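Local coordinates for protein Cap5O (Staphylococcus aureus, PDB 3OJO) that oxidises UDP-N-acetylmannosamine with NAD+ as acceptor, a step in the biosynthesis of the capsular polysaccharide, at residues B[245-250]-B[258-263]; B[300-305]-B[377-382]; B[406-411]-B[417-422]; B[307-312]-B[423-428]. All coordinates share one frame; numbering follows the deposited sequence.

Interaction 1: B[245-250]-B[258-263]; sequences DVIEMA and IHQPGP
I258, which packs against I247, has its backbone N tied by a hydrogen bond to OD1 of N251, a residue just past the end of helix 243-250. The chain after the helix is thereby held against it. No hydrogen bond joins 245-250 to 258-263, and I247 does most of the touching, CG1 and CG2 meeting I258 and CD1 reaching on to H259 and P261. Its CG1 lies 3.7 Å from CG2 of I258 where the two branched side chains cross at a slant. A chi1 of -69° sets CG1 of I247 beside the backbone N and leaves CG2 anti to it; that methyl lies 3.5 Å from the carbonyl O of I258. CD1 of I247 is 3.5 Å from O of H259 and meets CD of P261 tip to tip at 4.0 Å. One helical turn on, the CB of A250 touches CD1 of I258 at 3.8 Å. The second subunit adds to this apolar patch: its M217 packs on A250 and its Y221 on I258. Across the two segments, then, the irregular loop is held to the helix by van der Waals contact of aliphatic groups with each other and with backbone carbonyls, with the polar anchor of I258 supplied from N251.

Interaction 2: B[300-305]-B[377-382]; sequences AYVVDT and LVLILS
V302 holds its CG1 anti to its own backbone N (chi1 168°), which turns that methyl from helix 286-312 toward the sheet, where two leucines reach it by different routes. In L381 CG stands anti to the carbonyl carbon (chi1 -51°), a setting that L379 does not share. Despite this difference, both present CD2 to the same methyl: CG1 of V302 is 4.1 Å from CD2 of L379, with CD1 of L379 nearly as close, and 3.9 Å from CD2 of L381. The valine and L379 meet at a slant; with L381 it runs alongside in the opposite sense. The backbones stay well apart, CA of V302 and CA of L379 being 9.2 Å from each other, so the gap is bridged by side chains alone and the direct contact is small. I340 of helix 336-346 touches both V302 and L381 and widens the apolar cluster. Within the helix, T305 OG1 donates to O of Y301 at 2.7 Å, while T305 N reaches the same oxygen at 3.1 Å from the other face of the carbonyl plane. The threonine hydroxyl is thus turned back onto its own helix. Strand 377-380 is an inner strand, its backbone bonded to T319 and F321 on one neighbour and to V402 and F404 on the other. A helix laid over the hydrophobic face of a parallel sheet in this way is characteristic of the Rossmann-like α/β fold, here that of the UDP-binding domain.

Interaction 3: B[406-411]-B[417-422]; sequences TKNVVK and VLYYNY
The ring of Y422 has CA of T406 over one face, while its CE2 lies 3.4 Å from the carbonyl O of T406. The second tyrosine ring, that of Y419, is met obliquely by V410: CE2 of Y419 is 3.7 Å from CB of V410 and 3.8 Å from its CG2, the two side chains running past each other in opposite directions. Between these two pairs N408 and N421 bring their amides together, with planes 79° apart. N408 adopts a left-handed backbone conformation (phi 56°, psi 47°), which bends the loop at the point where it meets the second segment. L244 of helix 243-250 touches both asparagines.

Several polar ends are held from outside the two segments. The hydroxyl of Y419 is hydrogen-bonded to OD2 of D405, the same carboxylate oxygen that accepts the backbone N-H groups of V409 and V410; one acidic side chain therefore fixes both the turn of the loop and the tyrosine that packs on it. T406 OG1 bonds to O of I380 on the adjacent strand, and Y422 OH to O of G262, tying the far end of the contact to the central part of the protein. Strand 418-420 pairs in parallel with 402-405, and the chain from 406 to 417 connects them without a helix. This irregular crossover joins 418-420, one of the sheet's two outermost strands within this chain, to the parallel sheet of the Rossmann-like UDP-binding domain.

Interaction 4: B[307-312]-B[423-428]; sequences KQIIKA and GNIFNF
F428 and I309 cross at about a right angle, and one corner of the aromatic ring enters against the helix. CE1 of F428 lies 3.6 Å from CA of I309 and 3.7 Å from its CG2, the approach being oblique to the ring. The same CE1 comes within 3.9 Å of CB of A312, three residues further along, so the ring corner sits against both I309 and A312. CG of F428 is anti to its backbone N (chi1 -172°), which extends the ring from the tail toward the helix. I425 also meets I309 at about a right angle, but by methyl ends: CD1 of I309 is 3.8 Å from CD1 of I425. A turn of the tail, with F428 N bonded to O of I425 at 3.1 Å, lets both residues face the helix together. The side-chain contacts are apolar and no hydrogen bond crosses between the segments. Y420 of the edge strand 418-420 meets the F428 ring edge-to-face. F404 of strand 402-405 lies against both isoleucines, L377 of strand 377-380 adds to I309, and N237 of helix 208-238 touches I425, which places the C-terminal tail between helix 286-312, the parallel sheet and helix 208-238.

Overall arrangement
Interactions 2 and 4 use successive parts of helix 286-312: the first is a small buried contact with an inner strand, the second a larger one, partly open at A312, with the C-terminal tail. Interaction 3 is nested inside the loop closed by interaction 4 and shares the sheet with interaction 2. It alone brings polar side chains together; the other three rest mainly on apolar side chains. Polar bonds tie interaction 3 to interactions 1 and 2. Interaction 1, buried in the central region and beside the second subunit, also meets interaction 2 directly, where P263 touches V302 and L381.

Interaction 1: B[245-250]-B[258-263]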
# COMPACT_ATOMS: atom_id res chain seq x y z
N ASP B 245 -16.30 5.38 5.66
CA ASP B 245 -16.15 6.20 6.87
C ASP B 245 -14.91 5.82 7.64
O ASP B 245 -14.23 6.70 8.18
CB ASP B 245 -17.40 6.07 7.75
CG ASP B 245 -18.62 6.76 7.16
OD1 ASP B 245 -18.43 7.71 6.37
OD2 ASP B 245 -19.75 6.37 7.51
N VAL B 246 -14.60 4.52 7.67
CA VAL B 246 -13.41 4.02 8.35
C VAL B 246 -12.13 4.34 7.55
O VAL B 246 -11.12 4.73 8.15
CB VAL B 246 -13.57 2.54 8.74
CG1 VAL B 246 -12.35 2.04 9.50
CG2 VAL B 246 -14.82 2.36 9.62
N ILE B 247 -12.16 4.21 6.19
CA ILE B 247 -10.99 4.58 5.38
C ILE B 247 -10.65 6.07 5.67
O ILE B 247 -9.51 6.38 6.02
CB ILE B 247 -11.16 4.26 3.87
CG1 ILE B 247 -11.16 2.73 3.64
CG2 ILE B 247 -10.05 4.95 3.00
CD1 ILE B 247 -11.70 2.28 2.28
N GLU B 248 -11.68 6.95 5.63
CA GLU B 248 -11.60 8.39 5.90
C GLU B 248 -11.03 8.66 7.30
O GLU B 248 -10.16 9.51 7.46
CB GLU B 248 -12.97 9.05 5.69
CG GLU B 248 -13.04 10.54 5.99
CD GLU B 248 -14.42 11.16 5.82
OE1 GLU B 248 -15.41 10.57 6.32
OE2 GLU B 248 -14.51 12.24 5.19
N MET B 249 -11.47 7.87 8.28
CA MET B 249 -11.00 7.91 9.65
C MET B 249 -9.50 7.55 9.70
O MET B 249 -8.69 8.39 10.08
CB MET B 249 -11.85 6.96 10.52
CG MET B 249 -11.61 7.08 12.03
SD MET B 249 -11.95 8.72 12.73
CE MET B 249 -13.74 8.88 12.36
N ALA B 250 -9.12 6.32 9.24
CA ALA B 250 -7.76 5.78 9.21
C ALA B 250 -6.74 6.63 8.42
O ALA B 250 -5.57 6.72 8.82
CB ALA B 250 -7.79 4.36 8.66
N ILE B 258 -5.04 4.56 2.60
CA ILE B 258 -5.92 3.46 2.14
C ILE B 258 -6.72 3.88 0.92
O ILE B 258 -7.29 4.97 0.87
CB ILE B 258 -6.78 2.86 3.30
CG1 ILE B 258 -5.87 2.38 4.43
CG2 ILE B 258 -7.66 1.71 2.80
CD1 ILE B 258 -6.46 2.31 5.77
N HIS B 259 -6.70 3.04 -0.09
CA HIS B 259 -7.37 3.35 -1.35
C HIS B 259 -8.88 3.12 -1.29
O HIS B 259 -9.41 2.68 -0.28
CB HIS B 259 -6.69 2.59 -2.53
CG HIS B 259 -5.24 2.96 -2.75
ND1 HIS B 259 -4.64 2.79 -3.99
CD2 HIS B 259 -4.33 3.49 -1.89
CE1 HIS B 259 -3.39 3.22 -3.84
NE2 HIS B 259 -3.16 3.62 -2.59
N GLN B 260 -9.56 3.45 -2.39
CA GLN B 260 -11.00 3.27 -2.54
C GLN B 260 -11.32 1.88 -3.08
O GLN B 260 -10.65 1.39 -3.99
CB GLN B 260 -11.60 4.35 -3.46
CG GLN B 260 -11.72 5.74 -2.84
CD GLN B 260 -12.57 5.76 -1.58
OE1 GLN B 260 -12.06 5.96 -0.48
NE2 GLN B 260 -13.88 5.53 -1.72
N PRO B 261 -12.35 1.21 -2.51
CA PRO B 261 -12.75 -0.10 -3.06
C PRO B 261 -13.57 0.10 -4.35
O PRO B 261 -13.97 1.23 -4.67
CB PRO B 261 -13.61 -0.70 -1.95
CG PRO B 261 -14.14 0.48 -1.18
CD PRO B 261 -13.24 1.65 -1.41
N GLY B 262 -13.80 -0.99 -5.07
CA GLY B 262 -14.54 -0.95 -6.32
C GLY B 262 -14.99 -2.30 -6.84
O GLY B 262 -14.93 -3.30 -6.13
N PRO B 263 -15.43 -2.35 -8.10
CA PRO B 263 -15.92 -3.63 -8.67
C PRO B 263 -14.83 -4.60 -9.15
O PRO B 263 -15.13 -5.69 -9.65
CB PRO B 263 -16.81 -3.16 -9.82
CG PRO B 263 -16.26 -1.84 -10.24
CD PRO B 263 -15.58 -1.23 -9.05

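Interaction 2: B[300-305]-B[377-382]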
# COMPACT_ATOMS: atom_id res chain seq x y z
N ALA B 300 -17.50 -11.25 -8.91
CA ALA B 300 -18.37 -12.27 -8.30
C ALA B 300 -19.02 -11.77 -6.99
O ALA B 300 -20.19 -12.09 -6.72
CB ALA B 300 -17.60 -13.56 -8.06
N TYR B 301 -18.28 -10.97 -6.20
CA TYR B 301 -18.76 -10.36 -4.95
C TYR B 301 -19.91 -9.38 -5.25
O TYR B 301 -20.90 -9.36 -4.53
CB TYR B 301 -17.60 -9.67 -4.18
CG TYR B 301 -18.04 -8.98 -2.91
CD1 TYR B 301 -18.22 -9.69 -1.73
CD2 TYR B 301 -18.33 -7.61 -2.91
CE1 TYR B 301 -18.67 -9.06 -0.58
CE2 TYR B 301 -18.78 -6.97 -1.76
CZ TYR B 301 -18.94 -7.70 -0.60
OH TYR B 301 -19.39 -7.06 0.53
N VAL B 302 -19.76 -8.57 -6.32
CA VAL B 302 -20.76 -7.60 -6.79
C VAL B 302 -22.00 -8.37 -7.30
O VAL B 302 -23.13 -8.02 -6.93
CB VAL B 302 -20.16 -6.64 -7.86
CG1 VAL B 302 -21.22 -5.81 -8.57
CG2 VAL B 302 -19.11 -5.73 -7.23
N VAL B 303 -21.78 -9.44 -8.09
CA VAL B 303 -22.84 -10.31 -8.63
C VAL B 303 -23.65 -10.96 -7.47
O VAL B 303 -24.88 -10.89 -7.48
CB VAL B 303 -22.28 -11.33 -9.67
CG1 VAL B 303 -23.32 -12.39 -10.05
CG2 VAL B 303 -21.77 -10.61 -10.93
N ASP B 304 -22.96 -11.52 -6.46
CA ASP B 304 -23.59 -12.14 -5.29
C ASP B 304 -24.41 -11.12 -4.50
O ASP B 304 -25.51 -11.45 -4.03
CB ASP B 304 -22.53 -12.83 -4.39
CG ASP B 304 -22.98 -13.07 -2.96
OD1 ASP B 304 -23.85 -13.96 -2.75
OD2 ASP B 304 -22.50 -12.35 -2.04
N THR B 305 -23.91 -9.88 -4.38
CA THR B 305 -24.61 -8.79 -3.69
C THR B 305 -25.87 -8.39 -4.49
O THR B 305 -26.93 -8.17 -3.89
CB THR B 305 -23.66 -7.63 -3.41
OG1 THR B 305 -22.51 -8.13 -2.72
CG2 THR B 305 -24.30 -6.53 -2.60
N LEU B 377 -33.11 -2.70 -9.90
CA LEU B 377 -31.83 -2.17 -9.41
C LEU B 377 -30.96 -1.52 -10.49
O LEU B 377 -30.80 -2.08 -11.56
CB LEU B 377 -31.04 -3.29 -8.66
CG LEU B 377 -29.55 -3.07 -8.33
CD1 LEU B 377 -29.35 -2.10 -7.16
CD2 LEU B 377 -28.85 -4.39 -8.08
N VAL B 378 -30.39 -0.33 -10.19
CA VAL B 378 -29.39 0.36 -11.03
C VAL B 378 -28.01 0.08 -10.42
O VAL B 378 -27.75 0.42 -9.26
CB VAL B 378 -29.67 1.87 -11.29
CG1 VAL B 378 -28.37 2.66 -11.52
CG2 VAL B 378 -30.61 2.04 -12.48
N LEU B 379 -27.18 -0.61 -11.19
CA LEU B 379 -25.85 -1.01 -10.74
C LEU B 379 -24.77 -0.09 -11.32
O LEU B 379 -24.52 -0.13 -12.53
CB LEU B 379 -25.60 -2.49 -11.09
CG LEU B 379 -24.38 -3.18 -10.49
CD1 LEU B 379 -24.37 -3.10 -8.95
CD2 LEU B 379 -24.29 -4.62 -10.95
N ILE B 380 -24.14 0.73 -10.46
CA ILE B 380 -23.06 1.62 -10.92
C ILE B 380 -21.65 0.97 -10.79
O ILE B 380 -21.13 0.76 -9.69
CB ILE B 380 -23.15 3.06 -10.39
CG1 ILE B 380 -24.61 3.55 -10.41
CG2 ILE B 380 -22.22 3.97 -11.20
CD1 ILE B 380 -24.81 4.95 -10.07
N LEU B 381 -21.06 0.68 -11.96
CA LEU B 381 -19.77 -0.01 -12.11
C LEU B 381 -18.64 0.82 -12.69
O LEU B 381 -17.48 0.39 -12.60
CB LEU B 381 -19.94 -1.32 -12.90
CG LEU B 381 -21.02 -2.30 -12.47
CD1 LEU B 381 -21.08 -3.42 -13.43
CD2 LEU B 381 -20.78 -2.81 -11.05
N SER B 382 -18.94 2.04 -13.21
CA SER B 382 -17.95 3.00 -13.75
C SER B 382 -18.15 4.39 -13.16
O SER B 382 -19.28 4.77 -12.89
CB SER B 382 -18.00 3.06 -15.27
OG SER B 382 -17.74 1.77 -15.82

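Interaction 3: B[406-411]-B[417-422]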
# COMPACT_ATOMS: atom_id res chain seq x y z
N THR B 406 -20.91 0.84 -6.74
CA THR B 406 -19.64 0.18 -6.42
C THR B 406 -18.45 1.14 -6.55
O THR B 406 -17.35 0.77 -6.15
CB THR B 406 -19.46 -1.09 -7.28
OG1 THR B 406 -19.19 -0.73 -8.63
CG2 THR B 406 -20.62 -2.04 -7.20
N LYS B 407 -18.68 2.34 -7.12
CA LYS B 407 -17.64 3.36 -7.38
C LYS B 407 -17.74 4.64 -6.51
O LYS B 407 -16.79 5.42 -6.52
CB LYS B 407 -17.62 3.75 -8.89
CG LYS B 407 -17.16 2.65 -9.84
CD LYS B 407 -15.68 2.27 -9.68
CE LYS B 407 -14.71 3.25 -10.28
NZ LYS B 407 -13.33 2.69 -10.29
N ASN B 408 -18.86 4.84 -5.78
CA ASN B 408 -19.13 6.02 -4.94
C ASN B 408 -19.02 7.33 -5.76
O ASN B 408 -18.36 8.30 -5.36
CB ASN B 408 -18.27 6.01 -3.66
CG ASN B 408 -18.67 7.03 -2.62
OD1 ASN B 408 -19.84 7.31 -2.38
ND2 ASN B 408 -17.68 7.59 -1.96
N VAL B 409 -19.65 7.32 -6.96
CA VAL B 409 -19.63 8.40 -7.94
C VAL B 409 -20.78 9.41 -7.79
O VAL B 409 -20.56 10.61 -8.02
CB VAL B 409 -19.44 7.84 -9.39
CG1 VAL B 409 -20.69 7.13 -9.91
CG2 VAL B 409 -19.00 8.93 -10.36
N VAL B 410 -21.99 8.96 -7.39
CA VAL B 410 -23.16 9.82 -7.23
C VAL B 410 -22.96 10.78 -6.06
O VAL B 410 -22.77 10.34 -4.92
CB VAL B 410 -24.50 9.05 -7.12
CG1 VAL B 410 -25.68 10.00 -7.29
CG2 VAL B 410 -24.57 7.93 -8.15
N LYS B 411 -22.98 12.08 -6.36
CA LYS B 411 -22.78 13.10 -5.33
C LYS B 411 -24.06 13.87 -4.97
O LYS B 411 -24.11 14.53 -3.93
CB LYS B 411 -21.56 13.99 -5.66
CG LYS B 411 -20.28 13.16 -5.73
CD LYS B 411 -18.99 13.94 -5.55
CE LYS B 411 -17.79 13.02 -5.41
NZ LYS B 411 -17.62 12.10 -6.57
N VAL B 417 -35.47 7.77 -4.29
CA VAL B 417 -34.46 6.76 -4.62
C VAL B 417 -33.65 6.33 -3.39
O VAL B 417 -33.17 7.18 -2.64
CB VAL B 417 -33.52 7.25 -5.78
CG1 VAL B 417 -32.66 6.11 -6.31
CG2 VAL B 417 -34.30 7.90 -6.93
N LEU B 418 -33.51 4.99 -3.20
CA LEU B 418 -32.70 4.41 -2.13
C LEU B 418 -31.27 4.21 -2.65
O LEU B 418 -31.04 3.37 -3.52
CB LEU B 418 -33.28 3.06 -1.67
CG LEU B 418 -34.55 3.11 -0.82
CD1 LEU B 418 -35.26 1.78 -0.88
CD2 LEU B 418 -34.23 3.44 0.62
N TYR B 419 -30.32 5.03 -2.14
CA TYR B 419 -28.92 4.98 -2.56
C TYR B 419 -28.00 4.20 -1.62
O TYR B 419 -27.88 4.53 -0.43
CB TYR B 419 -28.36 6.40 -2.82
CG TYR B 419 -26.90 6.40 -3.19
CD1 TYR B 419 -25.92 6.63 -2.23
CD2 TYR B 419 -26.48 6.17 -4.50
CE1 TYR B 419 -24.57 6.60 -2.55
CE2 TYR B 419 -25.13 6.15 -4.84
CZ TYR B 419 -24.18 6.36 -3.86
OH TYR B 419 -22.85 6.36 -4.18
N TYR B 420 -27.26 3.24 -2.19
CA TYR B 420 -26.30 2.44 -1.46
C TYR B 420 -24.89 2.51 -2.04
O TYR B 420 -24.70 2.69 -3.24
CB TYR B 420 -26.77 0.98 -1.30
CG TYR B 420 -28.11 0.83 -0.62
CD1 TYR B 420 -29.30 0.91 -1.34
CD2 TYR B 420 -28.20 0.54 0.74
CE1 TYR B 420 -30.54 0.75 -0.71
CE2 TYR B 420 -29.43 0.37 1.37
CZ TYR B 420 -30.60 0.48 0.64
OH TYR B 420 -31.82 0.32 1.25
N ASN B 421 -23.91 2.38 -1.14
CA ASN B 421 -22.46 2.41 -1.30
C ASN B 421 -21.94 1.03 -0.94
O ASN B 421 -22.72 0.13 -0.64
CB ASN B 421 -21.92 3.34 -0.19
CG ASN B 421 -21.61 4.74 -0.56
OD1 ASN B 421 -21.37 5.06 -1.73
ND2 ASN B 421 -21.51 5.60 0.45
N TYR B 422 -20.62 0.90 -0.82
CA TYR B 422 -19.97 -0.27 -0.26
C TYR B 422 -19.99 -0.06 1.26
O TYR B 422 -19.92 -1.00 2.03
CB TYR B 422 -18.53 -0.36 -0.76
CG TYR B 422 -18.32 -1.27 -1.95
CD1 TYR B 422 -18.94 -2.52 -2.01
CD2 TYR B 422 -17.39 -0.96 -2.93
CE1 TYR B 422 -18.69 -3.39 -3.06
CE2 TYR B 422 -17.13 -1.83 -3.98
CZ TYR B 422 -17.78 -3.04 -4.04
OH TYR B 422 -17.53 -3.90 -5.09

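Interaction 4: B[307-312]-B[423-428]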
# COMPACT_ATOMS: atom_id res chain seq x y z
N LYS B 307 -27.57 -10.36 -6.74
CA LYS B 307 -28.49 -11.50 -6.61
C LYS B 307 -29.35 -11.40 -5.33
O LYS B 307 -30.55 -11.66 -5.39
CB LYS B 307 -27.72 -12.83 -6.63
CG LYS B 307 -27.20 -13.21 -8.02
CD LYS B 307 -26.98 -14.71 -8.17
CE LYS B 307 -25.60 -15.18 -7.79
NZ LYS B 307 -25.48 -16.66 -7.89
N GLN B 308 -28.75 -10.95 -4.21
CA GLN B 308 -29.42 -10.75 -2.93
C GLN B 308 -30.38 -9.56 -2.94
O GLN B 308 -31.41 -9.63 -2.28
CB GLN B 308 -28.39 -10.59 -1.81
CG GLN B 308 -27.74 -11.91 -1.39
CD GLN B 308 -26.58 -11.70 -0.45
OE1 GLN B 308 -25.44 -12.07 -0.75
NE2 GLN B 308 -26.84 -11.11 0.71
N ILE B 309 -30.04 -8.46 -3.65
CA ILE B 309 -30.89 -7.27 -3.75
C ILE B 309 -32.16 -7.63 -4.54
O ILE B 309 -33.27 -7.31 -4.12
CB ILE B 309 -30.13 -6.05 -4.38
CG1 ILE B 309 -28.95 -5.59 -3.49
CG2 ILE B 309 -31.09 -4.89 -4.69
CD1 ILE B 309 -27.82 -4.80 -4.24
N ILE B 310 -31.96 -8.31 -5.67
CA ILE B 310 -32.98 -8.76 -6.60
C ILE B 310 -33.89 -9.85 -6.01
O ILE B 310 -35.01 -10.03 -6.49
CB ILE B 310 -32.31 -9.09 -7.98
CG1 ILE B 310 -32.85 -8.19 -9.11
CG2 ILE B 310 -32.27 -10.57 -8.36
CD1 ILE B 310 -32.46 -6.72 -8.99
N LYS B 311 -33.42 -10.56 -4.96
CA LYS B 311 -34.16 -11.59 -4.24
C LYS B 311 -35.20 -10.89 -3.34
O LYS B 311 -36.38 -11.26 -3.37
CB LYS B 311 -33.20 -12.46 -3.40
CG LYS B 311 -33.89 -13.47 -2.49
CD LYS B 311 -33.07 -13.84 -1.24
CE LYS B 311 -32.69 -12.69 -0.30
NZ LYS B 311 -33.87 -11.91 0.15
N ALA B 312 -34.77 -9.86 -2.59
CA ALA B 312 -35.60 -9.06 -1.69
C ALA B 312 -36.63 -8.19 -2.43
O ALA B 312 -37.59 -7.72 -1.81
CB ALA B 312 -34.72 -8.19 -0.81
N GLY B 423 -20.10 1.20 1.65
CA GLY B 423 -20.19 1.63 3.03
C GLY B 423 -21.48 1.28 3.73
O GLY B 423 -21.47 1.09 4.93
N ASN B 424 -22.61 1.18 3.02
CA ASN B 424 -23.89 0.90 3.71
C ASN B 424 -24.76 -0.17 3.08
O ASN B 424 -25.91 -0.31 3.49
CB ASN B 424 -24.69 2.20 3.84
CG ASN B 424 -25.01 2.86 2.52
OD1 ASN B 424 -24.85 4.06 2.35
ND2 ASN B 424 -25.40 2.08 1.53
N ILE B 425 -24.24 -0.91 2.09
CA ILE B 425 -25.02 -1.96 1.42
C ILE B 425 -25.62 -3.03 2.38
O ILE B 425 -26.73 -3.51 2.14
CB ILE B 425 -24.35 -2.51 0.13
CG1 ILE B 425 -25.29 -3.40 -0.72
CG2 ILE B 425 -23.00 -3.17 0.40
CD1 ILE B 425 -26.51 -2.69 -1.33
N PHE B 426 -24.94 -3.30 3.51
CA PHE B 426 -25.36 -4.26 4.55
C PHE B 426 -26.73 -3.89 5.19
O PHE B 426 -27.38 -4.77 5.77
CB PHE B 426 -24.28 -4.42 5.63
CG PHE B 426 -23.89 -3.13 6.31
CD1 PHE B 426 -24.62 -2.64 7.39
CD2 PHE B 426 -22.79 -2.39 5.87
CE1 PHE B 426 -24.27 -1.44 8.00
CE2 PHE B 426 -22.43 -1.21 6.50
CZ PHE B 426 -23.18 -0.73 7.55
N ASN B 427 -27.15 -2.60 5.10
CA ASN B 427 -28.42 -2.06 5.62
C ASN B 427 -29.59 -2.60 4.81
O ASN B 427 -30.66 -2.83 5.37
CB ASN B 427 -28.43 -0.54 5.57
CG ASN B 427 -27.61 0.13 6.64
OD1 ASN B 427 -27.23 -0.48 7.65
ND2 ASN B 427 -27.36 1.42 6.45
N PHE B 428 -29.38 -2.79 3.50
CA PHE B 428 -30.42 -3.31 2.62
C PHE B 428 -30.77 -4.74 3.03
O PHE B 428 -31.94 -5.00 3.34
CB PHE B 428 -30.00 -3.23 1.14
CG PHE B 428 -31.12 -3.59 0.21
CD1 PHE B 428 -31.22 -4.86 -0.33
CD2 PHE B 428 -32.12 -2.67 -0.11
CE1 PHE B 428 -32.27 -5.21 -1.18
CE2 PHE B 428 -33.17 -3.01 -0.96
CZ PHE B 428 -33.24 -4.27 -1.50